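Local coordinates for protein cyclopenase asqI (Emericella nidulans, PDB 5YY3) that catalyses, as a zinc-dependent lyase, the ring contraction of 4'-methoxycyclopenin to 4'-methoxyviridicatin in aspoquinolone biosynthesis, at residues P139-H144 with S383-P388; V471-C476 with L489-F494. All coordinates share one frame; numbering follows the deposited sequence.

Contact 1: residues P139-H144 with S383-P388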
loop_
_atom_site.group_PDB
_atom_site.type_symbol
_atom_site.label_atom_id
_atom_site.label_comp_id
_atom_site.label_asym_id
_atom_site.label_seq_id
_atom_site.Cartn_x
_atom_site.Cartn_y
_atom_site.Cartn_z
ATOM N N PRO A 139 -7.183 0.654 -42.302
ATOM C CA PRO A 139 -5.885 1.073 -41.761
ATOM C C PRO A 139 -5.627 0.548 -40.352
ATOM O O PRO A 139 -6.565 0.179 -39.644
ATOM C CB PRO A 139 -5.983 2.609 -41.752
ATOM C CG PRO A 139 -7.053 2.933 -42.747
ATOM C CD PRO A 139 -8.040 1.800 -42.650
ATOM N N PRO A 140 -4.355 0.498 -39.958
ATOM C CA PRO A 140 -3.990 0.290 -38.555
ATOM C C PRO A 140 -4.727 1.275 -37.651
ATOM O O PRO A 140 -4.968 2.395 -38.075
ATOM C CB PRO A 140 -2.480 0.557 -38.548
ATOM C CG PRO A 140 -2.034 0.146 -39.921
ATOM C CD PRO A 140 -3.179 0.488 -40.850
ATOM N N LEU A 141 -5.085 0.866 -36.438
ATOM C CA LEU A 141 -5.689 1.783 -35.477
ATOM C C LEU A 141 -4.801 3.003 -35.281
ATOM O O LEU A 141 -5.288 4.083 -34.944
ATOM C CB LEU A 141 -5.930 1.094 -34.130
ATOM C CG LEU A 141 -6.389 1.979 -32.958
ATOM C CD1 LEU A 141 -7.764 2.502 -33.226
ATOM C CD2 LEU A 141 -6.351 1.215 -31.625
ATOM N N LYS A 142 -3.498 2.828 -35.513
ATOM C CA LYS A 142 -2.547 3.904 -35.312
ATOM C C LYS A 142 -2.825 5.090 -36.233
ATOM O O LYS A 142 -2.442 6.211 -35.930
ATOM C CB LYS A 142 -1.114 3.426 -35.522
ATOM C CG LYS A 142 -0.140 4.371 -34.804
ATOM C CD LYS A 142 1.225 4.518 -35.474
ATOM C CE LYS A 142 2.010 5.726 -34.903
ATOM N NZ LYS A 142 1.096 6.814 -34.452
ATOM N N ASN A 143 -3.486 4.849 -37.360
ATOM C CA ASN A 143 -3.792 5.932 -38.284
ATOM C C ASN A 143 -4.986 6.777 -37.857
ATOM O O ASN A 143 -5.210 7.841 -38.430
ATOM C CB ASN A 143 -4.044 5.393 -39.703
ATOM C CG ASN A 143 -2.779 4.910 -40.387
ATOM O OD1 ASN A 143 -1.725 4.786 -39.762
ATOM N ND2 ASN A 143 -2.873 4.665 -41.695
ATOM N N HIS A 144 -5.741 6.306 -36.867
ATOM C CA HIS A 144 -6.945 6.991 -36.429
ATOM C C HIS A 144 -6.593 8.397 -35.958
ATOM O O HIS A 144 -5.544 8.598 -35.335
ATOM C CB HIS A 144 -7.626 6.190 -35.319
ATOM C CG HIS A 144 -8.986 6.695 -34.957
ATOM N ND1 HIS A 144 -9.186 7.847 -34.223
ATOM C CD2 HIS A 144 -10.220 6.205 -35.229
ATOM C CE1 HIS A 144 -10.483 8.043 -34.058
ATOM N NE2 HIS A 144 -11.134 7.061 -34.660
ATOM N N SER A 383 -17.122 8.933 -30.815
ATOM C CA SER A 383 -16.533 7.812 -31.507
ATOM C C SER A 383 -16.549 6.551 -30.661
ATOM O O SER A 383 -16.239 6.583 -29.469
ATOM C CB SER A 383 -15.100 8.149 -31.903
ATOM O OG SER A 383 -14.430 6.998 -32.379
ATOM N N ASN A 384 -16.929 5.438 -31.277
ATOM C CA ASN A 384 -16.682 4.147 -30.670
ATOM C C ASN A 384 -15.189 3.896 -30.724
ATOM O O ASN A 384 -14.675 3.332 -31.691
ATOM C CB ASN A 384 -17.429 3.025 -31.380
ATOM C CG ASN A 384 -17.181 1.668 -30.737
ATOM O OD1 ASN A 384 -16.584 1.580 -29.655
ATOM N ND2 ASN A 384 -17.642 0.594 -31.397
ATOM N N PHE A 385 -14.500 4.327 -29.682
ATOM C CA PHE A 385 -13.056 4.247 -29.640
ATOM C C PHE A 385 -12.623 3.933 -28.222
ATOM O O PHE A 385 -13.112 4.545 -27.267
ATOM C CB PHE A 385 -12.435 5.563 -30.120
ATOM C CG PHE A 385 -10.928 5.585 -30.108
ATOM C CD1 PHE A 385 -10.224 5.821 -28.930
ATOM C CD2 PHE A 385 -10.219 5.404 -31.285
ATOM C CE1 PHE A 385 -8.839 5.852 -28.916
ATOM C CE2 PHE A 385 -8.834 5.439 -31.292
ATOM C CZ PHE A 385 -8.137 5.662 -30.099
ATOM N N GLY A 386 -11.722 2.967 -28.095
ATOM C CA GLY A 386 -10.991 2.761 -26.858
ATOM C C GLY A 386 -11.772 2.135 -25.729
ATOM O O GLY A 386 -11.412 2.308 -24.566
ATOM N N ALA A 387 -12.842 1.414 -26.059
ATOM C CA ALA A 387 -13.619 0.725 -25.035
ATOM C C ALA A 387 -12.761 -0.177 -24.115
ATOM O O ALA A 387 -12.899 -0.091 -22.884
ATOM C CB ALA A 387 -14.731 -0.087 -25.679
ATOM N N PRO A 388 -11.876 -1.038 -24.688
ATOM C CA PRO A 388 -11.059 -1.875 -23.793
ATOM C C PRO A 388 -10.210 -1.087 -22.789
ATOM O O PRO A 388 -9.808 -1.652 -21.770
ATOM C CB PRO A 388 -10.144 -2.648 -24.758
ATOM C CG PRO A 388 -10.882 -2.680 -26.035
ATOM C CD PRO A 388 -11.656 -1.390 -26.107
#
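His144 and Phe385 meet as an obliquely inclined aromatic pair, their planes at 48° and their centroids 4.8 Å apart. Phe385 reaches over one face of the imidazole with CD2 and CE2; CD2 hangs 3.8 Å above the plane of His144, over the centre of the five-membered ring. CE2, next along, approaches His144 ND1 at 3.8 Å. The two side chains run past each other in opposite directions, and each leaves its backbone with CG anti to N (chi1 -171° for His144, 180° for Phe385), an extension that lets the rings overlap although the CA atoms stay 9.5 Å apart. The same CE2 is also shared with Leu141, whose CD1 reaches it at 3.7 Å, so one corner of the phenyl ring serves both an aromatic and an aliphatic neighbour. Near the NE2 end of the imidazole, Ser383 OG lies 4.0 Å from His144 NE2, too far for a hydrogen bond; this hydroxyl makes a weak one to Glu115.

A short 3-10 turn presents Leu141 and His144 together, closed in part by the bond from His144 N to Leu141 O (3.0 Å). Asp184 of helix 180-193 holds the start of this turn through Leu141 N. That helix carries the zinc ligands His186 and His190, and Pro388 packs directly on His186, which places the contact beside the metal site in the hemocyanin-like domain. Phe146 meets both rings edge-to-face and donates its backbone N-H to His144 ND1. With ND1 as acceptor, this bond should help to set the rotation of the imidazole, and a neutral ring would probably carry its proton on NE2, while one face is given over to aromatic carbon.

Contact 2: residues V471-C476 with L489-F494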
loop_
_atom_site.group_PDB
_atom_site.type_symbol
_atom_site.label_atom_id
_atom_site.label_comp_id
_atom_site.label_asym_id
_atom_site.label_seq_id
_atom_site.Cartn_x
_atom_site.Cartn_y
_atom_site.Cartn_z
ATOM N N VAL A 471 2.305 -32.700 -26.003
ATOM C CA VAL A 471 1.489 -33.687 -25.332
ATOM C C VAL A 471 1.689 -35.018 -26.050
ATOM O O VAL A 471 2.036 -35.068 -27.241
ATOM C CB VAL A 471 -0.011 -33.283 -25.320
ATOM C CG1 VAL A 471 -0.583 -33.332 -26.711
ATOM C CG2 VAL A 471 -0.846 -34.168 -24.362
ATOM N N GLN A 472 1.498 -36.102 -25.317
ATOM C CA GLN A 472 1.680 -37.413 -25.888
ATOM C C GLN A 472 0.318 -37.978 -26.273
ATOM O O GLN A 472 -0.638 -37.929 -25.488
ATOM C CB GLN A 472 2.403 -38.309 -24.898
ATOM C CG GLN A 472 2.954 -39.576 -25.481
ATOM C CD GLN A 472 3.784 -40.344 -24.461
ATOM O OE1 GLN A 472 4.644 -39.764 -23.777
ATOM N NE2 GLN A 472 3.516 -41.644 -24.336
ATOM N N VAL A 473 0.228 -38.489 -27.499
ATOM C CA VAL A 473 -1.023 -39.032 -28.015
ATOM C C VAL A 473 -0.816 -40.469 -28.502
ATOM O O VAL A 473 0.096 -40.743 -29.295
ATOM C CB VAL A 473 -1.566 -38.169 -29.171
ATOM C CG1 VAL A 473 -2.944 -38.650 -29.612
ATOM C CG2 VAL A 473 -1.567 -36.680 -28.793
ATOM N N LYS A 474 -1.656 -41.386 -28.038
ATOM C CA LYS A 474 -1.583 -42.768 -28.503
ATOM C C LYS A 474 -2.969 -43.290 -28.845
ATOM O O LYS A 474 -3.923 -43.114 -28.085
ATOM C CB LYS A 474 -0.924 -43.673 -27.459
ATOM C CG LYS A 474 -0.713 -45.106 -27.952
ATOM C CD LYS A 474 0.088 -45.924 -26.958
ATOM C CE LYS A 474 0.300 -47.354 -27.450
ATOM N NZ LYS A 474 0.428 -48.275 -26.298
ATOM N N SER A 475 -3.086 -43.947 -29.992
ATOM C CA SER A 475 -4.401 -44.337 -30.456
ATOM C C SER A 475 -4.962 -45.480 -29.639
ATOM O O SER A 475 -4.240 -46.240 -29.001
ATOM C CB SER A 475 -4.381 -44.712 -31.931
ATOM O OG SER A 475 -5.677 -45.106 -32.354
ATOM N N CYS A 476 -6.274 -45.596 -29.730
ATOM C CA CYS A 476 -7.108 -46.353 -28.826
ATOM C C CYS A 476 -8.219 -46.984 -29.707
ATOM O O CYS A 476 -8.994 -47.846 -29.277
ATOM C CB CYS A 476 -7.620 -45.384 -27.735
ATOM S SG CYS A 476 -8.985 -45.848 -26.679
ATOM N N LEU A 489 -7.903 -36.303 -35.131
ATOM C CA LEU A 489 -8.524 -35.777 -33.917
ATOM C C LEU A 489 -8.081 -34.337 -33.694
ATOM O O LEU A 489 -7.188 -33.844 -34.368
ATOM C CB LEU A 489 -8.172 -36.660 -32.719
ATOM C CG LEU A 489 -6.662 -36.758 -32.551
ATOM C CD1 LEU A 489 -6.167 -35.946 -31.360
ATOM C CD2 LEU A 489 -6.202 -38.210 -32.492
ATOM N N THR A 490 -8.735 -33.664 -32.767
ATOM C CA THR A 490 -8.408 -32.277 -32.468
ATOM C C THR A 490 -8.012 -32.146 -30.999
ATOM O O THR A 490 -8.708 -32.649 -30.108
ATOM C CB THR A 490 -9.588 -31.331 -32.785
ATOM O OG1 THR A 490 -9.867 -31.365 -34.188
ATOM C CG2 THR A 490 -9.265 -29.878 -32.374
ATOM N N LEU A 491 -6.868 -31.500 -30.765
ATOM C CA LEU A 491 -6.366 -31.249 -29.414
ATOM C C LEU A 491 -6.768 -29.842 -29.000
ATOM O O LEU A 491 -6.494 -28.877 -29.721
ATOM C CB LEU A 491 -4.846 -31.404 -29.349
ATOM C CG LEU A 491 -4.268 -32.796 -29.584
ATOM C CD1 LEU A 491 -2.772 -32.735 -29.490
ATOM C CD2 LEU A 491 -4.825 -33.786 -28.574
ATOM N N ARG A 492 -7.421 -29.729 -27.845
ATOM C CA ARG A 492 -7.880 -28.439 -27.356
ATOM C C ARG A 492 -7.199 -28.078 -26.043
ATOM O O ARG A 492 -7.384 -28.764 -25.029
ATOM C CB ARG A 492 -9.400 -28.448 -27.179
ATOM C CG ARG A 492 -10.138 -28.902 -28.411
ATOM C CD ARG A 492 -11.597 -29.115 -28.117
ATOM N NE ARG A 492 -12.305 -29.491 -29.326
ATOM C CZ ARG A 492 -12.892 -28.631 -30.143
ATOM N NH1 ARG A 492 -12.869 -27.336 -29.861
ATOM N NH2 ARG A 492 -13.505 -29.070 -31.232
ATOM N N LEU A 493 -6.424 -27.001 -26.066
ATOM C CA LEU A 493 -5.631 -26.595 -24.908
ATOM C C LEU A 493 -6.177 -25.343 -24.204
ATOM O O LEU A 493 -6.396 -24.298 -24.836
ATOM C CB LEU A 493 -4.181 -26.341 -25.325
ATOM C CG LEU A 493 -3.275 -25.706 -24.266
ATOM C CD1 LEU A 493 -2.913 -26.685 -23.184
ATOM C CD2 LEU A 493 -2.034 -25.104 -24.891
ATOM N N PHE A 494 -6.376 -25.473 -22.892
ATOM C CA PHE A 494 -6.807 -24.391 -22.021
ATOM C C PHE A 494 -5.876 -24.272 -20.808
ATOM O O PHE A 494 -5.274 -25.267 -20.368
ATOM C CB PHE A 494 -8.240 -24.624 -21.530
ATOM C CG PHE A 494 -9.304 -24.503 -22.600
ATOM C CD1 PHE A 494 -9.564 -25.559 -23.468
ATOM C CD2 PHE A 494 -10.089 -23.352 -22.691
ATOM C CE1 PHE A 494 -10.558 -25.462 -24.436
ATOM C CE2 PHE A 494 -11.092 -23.243 -23.651
ATOM C CZ PHE A 494 -11.331 -24.302 -24.530
#
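Asp582 OD2 is gripped by two groups of one strand, Thr490 OG1 and Arg492 NH2, the neighbours in sequence of Leu491, which turns the other way to meet Val471 and Val473. The arginine is bound along its whole head: NH1 forms a salt bridge to Asp598, NE a hydrogen bond to Thr580, and CG2 of Thr490 sits 4.1 Å above the guanidinium plane, displaced toward its rim. These bonds hold the buried group against rotation, and the two carboxylates would be expected to stabilise its positive charge.

On the other side of the strand, the side chains that meet across the contact are all aliphatic. Leu491 CD1 lies 3.6 Å from Val471 CG1, the two side chains crossing at a slant, and the same methyl comes tip to tip against Val473 CG2 at 4.2 Å. Leu491 stretches out for this double duty: CG stands beside the backbone N, and CD1 then continues fully extended from CA (chi2 180°). This is packing between the two layers of the beta-sandwich of the Ig-like domain. The axes of the two short strand segments come within 10.8 Å, at 153°, close to antiparallel but well beyond the spacing of paired strands, and each strand makes backbone bonds with neighbours in its own layer, Val471 and Val473 with strand 523-528, Leu489 with Val515.

Val473 splits its branches between two leucines. While CG2 faces Leu491, CG1 lies anti to the backbone N (chi1 -174°) and looks toward Leu489, whose CD2 is 4.4 Å away, the loosest of the three side-chain approaches. Val422 of strand 422-431 touches both Val473 and Leu489 at this end, whereas Leu491 rests on Val515 and Ala579 from the strands that flank its own.

Overall arrangement
From the N terminus, the chain lays down the first half of contact 1 in the loop between helices 129-133 and 174-177. It then passes through the zinc-bearing helices 180-193 and 210-231 before returning just ahead of helix 391-410 to close an excursion of 238 residues in which helices far outweigh strands. Contact 2 opens only afterwards, in the Ig-like domain, and closes a connection of merely 12 residues between strands 461-475 and 487-497. The two thus follow in series, neither nesting nor crossing. Their centres lie 39 Å apart, on opposite sides of the chain's centre: one ties distant loops beside the metal site, the other joins facing layers of the sandwich.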